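Local structure of N-acetylglucosamine 2-epimerase (Xylella fastidiosa, 3GT5) at residues Leu51-Arg56 with Tyr113-Val118; Asp108-Cys112 with Tyr156-Ala162. The protein probably acts as a sugar isomerase of the N-acylglucosamine 2-epimerase family, although its own substrate is not established. All coordinates share one frame; numbering follows the deposited sequence.

Interaction 1: residues Leu51-Arg56 with Tyr113-Val118; sequences LVSSTR and YGLAFV
Arg56 NE lies over one face of the Phe117 ring, 3.4 Å from Phe117 CE1. This is an off-centre cation-pi contact. Arg56 CZ stands 4.5 Å from the ring centroid, and the two planes are 61° apart. Phe117 meets the guanidinium at its edge, and Val52 CG1 of the same helix as Arg56 lies over one of its faces, toward the rim. These side chains join two nearly parallel helices, 51-68 and 112-127, whose segment axes are 9.0 Å apart and inclined by 13°. Parallel neighbours of this kind fit the (alpha/alpha)6 barrel of the N-acylglucosamine 2-epimerase family.

The Tyr113 ring takes Val52 CG2 at its edge, 3.5 Å from Tyr113 CE2. Its hydroxyl also meets the arginine: Tyr113 OH is 3.0 Å from Arg56 NH2, but the angle is too poor for a hydrogen bond. The contact is wholly buried. Helix 172-189 continues the aromatic cluster, its His177 meeting both Tyr113 and Phe117. Helix 377-387 brings the Tyr377 ring edge-to-face with Phe117. Arg56 NH1 makes a weak hydrogen bond to Gly373 O.

The Arg56 chain is extended from CG to NE, which carries the charged group along the ring to the tyrosine hydroxyl. Gly114 has no side chain, and Leu51 CD2 packs directly on its CA at 3.7 Å. The other leucine methyl, CD1, touches Val118 CG2. Thr55 holds its hydroxyl between its own backbone N and carbonyl carbon (chi1 55°), turned back to the carbonyls of Leu51 and Val52. That same OG1 lies 3.1 Å from Phe117 CB.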
loop_
_atom_site.group_PDB
_atom_site.type_symbol
_atom_site.label_atom_id
_atom_site.label_comp_id
_atom_site.label_asym_id
_atom_site.label_seq_id
_atom_site.Cartn_x
_atom_site.Cartn_y
_atom_site.Cartn_z
ATOM N N LEU A 51 11.439 4.101 -6.836
ATOM C CA LEU A 51 10.275 3.780 -7.665
ATOM C C LEU A 51 8.984 3.784 -6.866
ATOM O O LEU A 51 7.976 4.227 -7.387
ATOM C CB LEU A 51 10.457 2.418 -8.356
ATOM C CG LEU A 51 9.369 1.967 -9.303
ATOM C CD1 LEU A 51 9.225 2.910 -10.513
ATOM C CD2 LEU A 51 9.686 0.512 -9.729
ATOM N N VAL A 52 8.993 3.282 -5.631
ATOM C CA VAL A 52 7.760 3.201 -4.817
ATOM C C VAL A 52 7.232 4.639 -4.519
ATOM O O VAL A 52 6.024 4.846 -4.559
ATOM C CB VAL A 52 7.949 2.297 -3.516
ATOM C CG1 VAL A 52 6.688 2.347 -2.574
ATOM C CG2 VAL A 52 8.220 0.807 -3.926
ATOM N N SER A 53 8.098 5.597 -4.216
ATOM C CA SER A 53 7.628 7.005 -4.076
ATOM C C SER A 53 7.149 7.637 -5.393
ATOM O O SER A 53 6.080 8.313 -5.441
ATOM C CB SER A 53 8.662 7.885 -3.366
ATOM O OG SER A 53 8.630 7.618 -1.984
ATOM N N SER A 54 7.916 7.446 -6.463
ATOM C CA SER A 54 7.551 8.006 -7.777
ATOM C C SER A 54 6.131 7.575 -8.184
ATOM O O SER A 54 5.336 8.378 -8.689
ATOM C CB SER A 54 8.541 7.577 -8.888
ATOM O OG SER A 54 9.817 8.166 -8.709
ATOM N N THR A 55 5.810 6.315 -7.981
ATOM C CA THR A 55 4.469 5.802 -8.307
ATOM C C THR A 55 3.394 6.211 -7.283
ATOM O O THR A 55 2.267 6.572 -7.663
ATOM C CB THR A 55 4.531 4.285 -8.490
ATOM O OG1 THR A 55 5.106 3.676 -7.321
ATOM C CG2 THR A 55 5.335 3.912 -9.739
ATOM N N ARG A 56 3.711 6.136 -5.990
ATOM C CA ARG A 56 2.723 6.470 -4.964
ATOM C C ARG A 56 2.298 7.930 -5.056
ATOM O O ARG A 56 1.146 8.252 -4.798
ATOM C CB ARG A 56 3.246 6.136 -3.559
ATOM C CG ARG A 56 3.116 4.635 -3.244
ATOM C CD ARG A 56 3.678 4.312 -1.883
ATOM N NE ARG A 56 3.607 2.876 -1.607
ATOM C CZ ARG A 56 3.949 2.330 -0.434
ATOM N NH1 ARG A 56 4.301 3.105 0.581
ATOM N NH2 ARG A 56 3.861 1.011 -0.257
ATOM N N TYR A 113 7.152 -6.004 -6.628
ATOM C CA TYR A 113 6.559 -4.978 -5.773
ATOM C C TYR A 113 6.486 -3.636 -6.519
ATOM O O TYR A 113 5.458 -2.941 -6.484
ATOM C CB TYR A 113 7.400 -4.885 -4.493
ATOM C CG TYR A 113 6.815 -4.029 -3.400
ATOM C CD1 TYR A 113 6.234 -4.598 -2.256
ATOM C CD2 TYR A 113 6.841 -2.616 -3.516
ATOM C CE1 TYR A 113 5.713 -3.815 -1.269
ATOM C CE2 TYR A 113 6.317 -1.846 -2.545
ATOM C CZ TYR A 113 5.752 -2.435 -1.424
ATOM O OH TYR A 113 5.222 -1.663 -0.417
ATOM N N GLY A 114 7.572 -3.305 -7.210
ATOM C CA GLY A 114 7.669 -2.139 -8.106
ATOM C C GLY A 114 6.641 -2.113 -9.204
ATOM O O GLY A 114 5.914 -1.123 -9.375
ATOM N N LEU A 115 6.507 -3.219 -9.922
ATOM C CA LEU A 115 5.506 -3.310 -10.972
ATOM C C LEU A 115 4.045 -3.197 -10.488
ATOM O O LEU A 115 3.193 -2.740 -11.248
ATOM C CB LEU A 115 5.704 -4.599 -11.779
ATOM C CG LEU A 115 7.045 -4.576 -12.513
ATOM C CD1 LEU A 115 7.317 -5.972 -13.037
ATOM C CD2 LEU A 115 6.949 -3.542 -13.630
ATOM N N ALA A 116 3.729 -3.662 -9.262
ATOM C CA ALA A 116 2.390 -3.476 -8.692
ATOM C C ALA A 116 2.113 -1.964 -8.622
ATOM O O ALA A 116 1.050 -1.488 -9.084
ATOM C CB ALA A 116 2.304 -4.090 -7.329
ATOM N N PHE A 117 3.084 -1.234 -8.090
ATOM C CA PHE A 117 2.978 0.227 -7.982
ATOM C C PHE A 117 2.944 0.959 -9.308
ATOM O O PHE A 117 2.168 1.876 -9.488
ATOM C CB PHE A 117 3.884 0.806 -6.905
ATOM C CG PHE A 117 3.318 0.601 -5.548
ATOM C CD1 PHE A 117 2.296 1.444 -5.064
ATOM C CD2 PHE A 117 3.628 -0.535 -4.773
ATOM C CE1 PHE A 117 1.682 1.201 -3.869
ATOM C CE2 PHE A 117 2.987 -0.758 -3.542
ATOM C CZ PHE A 117 2.012 0.097 -3.095
ATOM N N VAL A 118 3.696 0.485 -10.275
ATOM C CA VAL A 118 3.587 1.003 -11.636
ATOM C C VAL A 118 2.193 0.772 -12.218
ATOM O O VAL A 118 1.590 1.719 -12.780
ATOM C CB VAL A 118 4.690 0.375 -12.505
ATOM C CG1 VAL A 118 4.414 0.638 -14.029
ATOM C CG2 VAL A 118 6.136 0.914 -12.098
#

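Interaction 2: residues Asp108-Cys112 with Tyr156-Ala162; sequences DTNHC and YKDEADA
His111 and Glu159 lie side by side and point the same way, with His111 CE1 3.7 Å from Glu159 CG. The imidazole and carboxylate planes are 47° apart. Thr109 CG2 packs against both: over one face of the His111 ring, toward its rim, and within 3.4 Å of Glu159 CG. The glutamate chain is extended beyond CG, and Glu159 OE1 forms a salt bridge with Arg241. Its OE2 shares a water with Thr109 OG1, whose stronger partner is Asp107. Asp158 OD1 also pairs with Arg241. A second water bonds Asp158 OD1 and Asp158 O, and makes a weak hydrogen bond with His111 ND1.

The backbones beneath run antiparallel, as neighbouring strands of the small sheet that accompanies the helical barrel. Asn110 and Ala160 form a hydrogen-bonded pair, with Asn110 N to Ala160 O at 2.8 Å and Ala160 N to Asn110 O at 3.0 Å. His111 and Glu159 form the adjoining non-hydrogen-bonded pair. A further, straight bond runs from Cys112 N to Asp158 O (170° at the hydrogen), just where helix 112-127 begins. His111 is the N-cap residue of that helix.

Asn110 leans to the opposite face from His111. Its ND2 donates to Asp161 O at 3.2 Å, from above the carbonyl plane, and to a water that also bonds Ala162 O. Asp108 OD1 reaches Ala162 N through another water. At the far end, Cys112 SG meets the Tyr156 ring obliquely and touches Tyr156 CB at 3.7 Å.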
loop_
_atom_site.group_PDB
_atom_site.type_symbol
_atom_site.label_atom_id
_atom_site.label_comp_id
_atom_site.label_asym_id
_atom_site.label_seq_id
_atom_site.Cartn_x
_atom_site.Cartn_y
_atom_site.Cartn_z
ATOM N N ASP A 108 18.995 -1.475 -10.470
ATOM C CA ASP A 108 18.170 -1.841 -11.616
ATOM C C ASP A 108 17.456 -3.179 -11.416
ATOM O O ASP A 108 16.933 -3.730 -12.376
ATOM C CB ASP A 108 19.024 -1.904 -12.904
ATOM C CG ASP A 108 20.084 -3.012 -12.866
ATOM O OD1 ASP A 108 20.176 -3.771 -11.866
ATOM O OD2 ASP A 108 20.820 -3.144 -13.865
ATOM N N THR A 109 17.436 -3.674 -10.186
ATOM C CA THR A 109 16.698 -4.904 -9.840
ATOM C C THR A 109 15.241 -4.754 -10.187
ATOM O O THR A 109 14.630 -3.726 -9.876
ATOM C CB THR A 109 16.808 -5.238 -8.368
ATOM O OG1 THR A 109 18.183 -5.344 -8.011
ATOM C CG2 THR A 109 16.082 -6.576 -8.050
ATOM N N ASN A 110 14.697 -5.782 -10.842
ATOM C CA ASN A 110 13.292 -5.824 -11.254
ATOM C C ASN A 110 12.396 -6.449 -10.191
ATOM O O ASN A 110 12.344 -7.642 -10.037
ATOM C CB ASN A 110 13.157 -6.560 -12.599
ATOM C CG ASN A 110 13.648 -5.722 -13.765
ATOM O OD1 ASN A 110 13.202 -4.602 -13.942
ATOM N ND2 ASN A 110 14.556 -6.279 -14.592
ATOM N N HIS A 111 11.753 -5.597 -9.408
ATOM C CA HIS A 111 10.929 -6.023 -8.292
ATOM C C HIS A 111 9.484 -6.081 -8.685
ATOM O O HIS A 111 8.940 -5.113 -9.156
ATOM C CB HIS A 111 11.100 -5.037 -7.137
ATOM C CG HIS A 111 12.342 -5.262 -6.356
ATOM N ND1 HIS A 111 12.496 -6.319 -5.484
ATOM C CD2 HIS A 111 13.500 -4.562 -6.315
ATOM C CE1 HIS A 111 13.693 -6.251 -4.926
ATOM N NE2 HIS A 111 14.323 -5.192 -5.413
ATOM N N CYS A 112 8.844 -7.215 -8.470
ATOM C CA CYS A 112 7.400 -7.326 -8.672
ATOM C C CYS A 112 6.655 -6.276 -7.840
ATOM O O CYS A 112 5.634 -5.751 -8.282
ATOM C CB CYS A 112 6.934 -8.712 -8.270
ATOM S SG CYS A 112 5.250 -8.969 -8.872
ATOM N N TYR A 156 2.613 -14.365 -8.523
ATOM C CA TYR A 156 3.762 -13.774 -9.155
ATOM C C TYR A 156 5.017 -14.073 -8.341
ATOM O O TYR A 156 4.997 -14.046 -7.086
ATOM C CB TYR A 156 3.602 -12.241 -9.295
ATOM C CG TYR A 156 2.491 -11.847 -10.251
ATOM C CD1 TYR A 156 2.703 -11.786 -11.630
ATOM C CD2 TYR A 156 1.220 -11.562 -9.781
ATOM C CE1 TYR A 156 1.658 -11.465 -12.494
ATOM C CE2 TYR A 156 0.201 -11.218 -10.641
ATOM C CZ TYR A 156 0.425 -11.157 -11.970
ATOM O OH TYR A 156 -0.630 -10.807 -12.771
ATOM N N LYS A 157 6.096 -14.313 -9.073
ATOM C CA LYS A 157 7.451 -14.355 -8.512
ATOM C C LYS A 157 7.879 -12.965 -8.093
ATOM O O LYS A 157 7.323 -11.972 -8.559
ATOM C CB LYS A 157 8.415 -14.923 -9.554
ATOM C CG LYS A 157 7.977 -16.313 -10.022
ATOM C CD LYS A 157 9.015 -17.005 -10.898
ATOM C CE LYS A 157 9.297 -16.229 -12.158
ATOM N NZ LYS A 157 9.792 -17.139 -13.228
ATOM N N ASP A 158 8.889 -12.871 -7.241
ATOM C CA ASP A 158 9.181 -11.563 -6.627
ATOM C C ASP A 158 10.238 -10.690 -7.282
ATOM O O ASP A 158 10.070 -9.483 -7.396
ATOM C CB ASP A 158 9.567 -11.769 -5.186
ATOM C CG ASP A 158 8.904 -10.773 -4.279
ATOM O OD1 ASP A 158 9.610 -9.817 -3.868
ATOM O OD2 ASP A 158 7.690 -10.961 -3.977
ATOM N N GLU A 159 11.388 -11.261 -7.629
ATOM C CA GLU A 159 12.557 -10.431 -7.848
ATOM C C GLU A 159 13.475 -11.059 -8.909
ATOM O O GLU A 159 13.812 -12.212 -8.780
ATOM C CB GLU A 159 13.350 -10.261 -6.549
ATOM C CG GLU A 159 14.602 -9.371 -6.699
ATOM C CD GLU A 159 15.565 -9.474 -5.538
ATOM O OE1 GLU A 159 15.094 -9.646 -4.385
ATOM O OE2 GLU A 159 16.797 -9.335 -5.789
ATOM N N ALA A 160 13.860 -10.274 -9.913
ATOM C CA ALA A 160 14.746 -10.706 -10.987
ATOM C C ALA A 160 15.791 -9.616 -11.244
ATOM O O ALA A 160 15.571 -8.410 -10.994
ATOM C CB ALA A 160 13.932 -11.059 -12.251
ATOM N N ASP A 161 16.954 -10.044 -11.710
ATOM C CA ASP A 161 17.942 -9.122 -12.149
ATOM C C ASP A 161 17.560 -8.454 -13.464
ATOM O O ASP A 161 16.518 -8.722 -14.026
ATOM C CB ASP A 161 19.336 -9.801 -12.196
ATOM C CG ASP A 161 19.531 -10.789 -13.371
ATOM O OD1 ASP A 161 18.723 -10.898 -14.320
ATOM O OD2 ASP A 161 20.587 -11.486 -13.330
ATOM N N ALA A 162 18.435 -7.594 -13.970
ATOM C CA ALA A 162 18.152 -6.854 -15.223
ATOM C C ALA A 162 18.056 -7.722 -16.513
ATOM O O ALA A 162 17.452 -7.304 -17.493
ATOM C CB ALA A 162 19.159 -5.701 -15.387
HETATM O O HOH W 1 20.211 -6.410 -12.154
HETATM O O HOH W 2 18.219 -6.896 -5.114
HETATM O O HOH W 3 15.708 -5.202 -17.048
HETATM O O HOH W 4 9.327 -7.421 -5.237
#

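Overall arrangement
The two contacts lie with their centres about 13 Å apart and are joined by the chain itself. Residues 108-112 end strand 104-111, and residues 113-118 follow at once on helix 112-127. Along the sequence the segments alternate: 51-56, 108-112, 113-118, then 156-162. Interaction 1 is a buried contact between two helices, about 10 Å from the centre of the chain. Interaction 2 lies farther out, about 18 Å from it, and is partly buried. It belongs to a five-stranded antiparallel sheet, one of whose outermost strands, 48-50, leads directly into helix 51-68. Sheet and helices are thus linked at both helix starts, within one epimerase-family region.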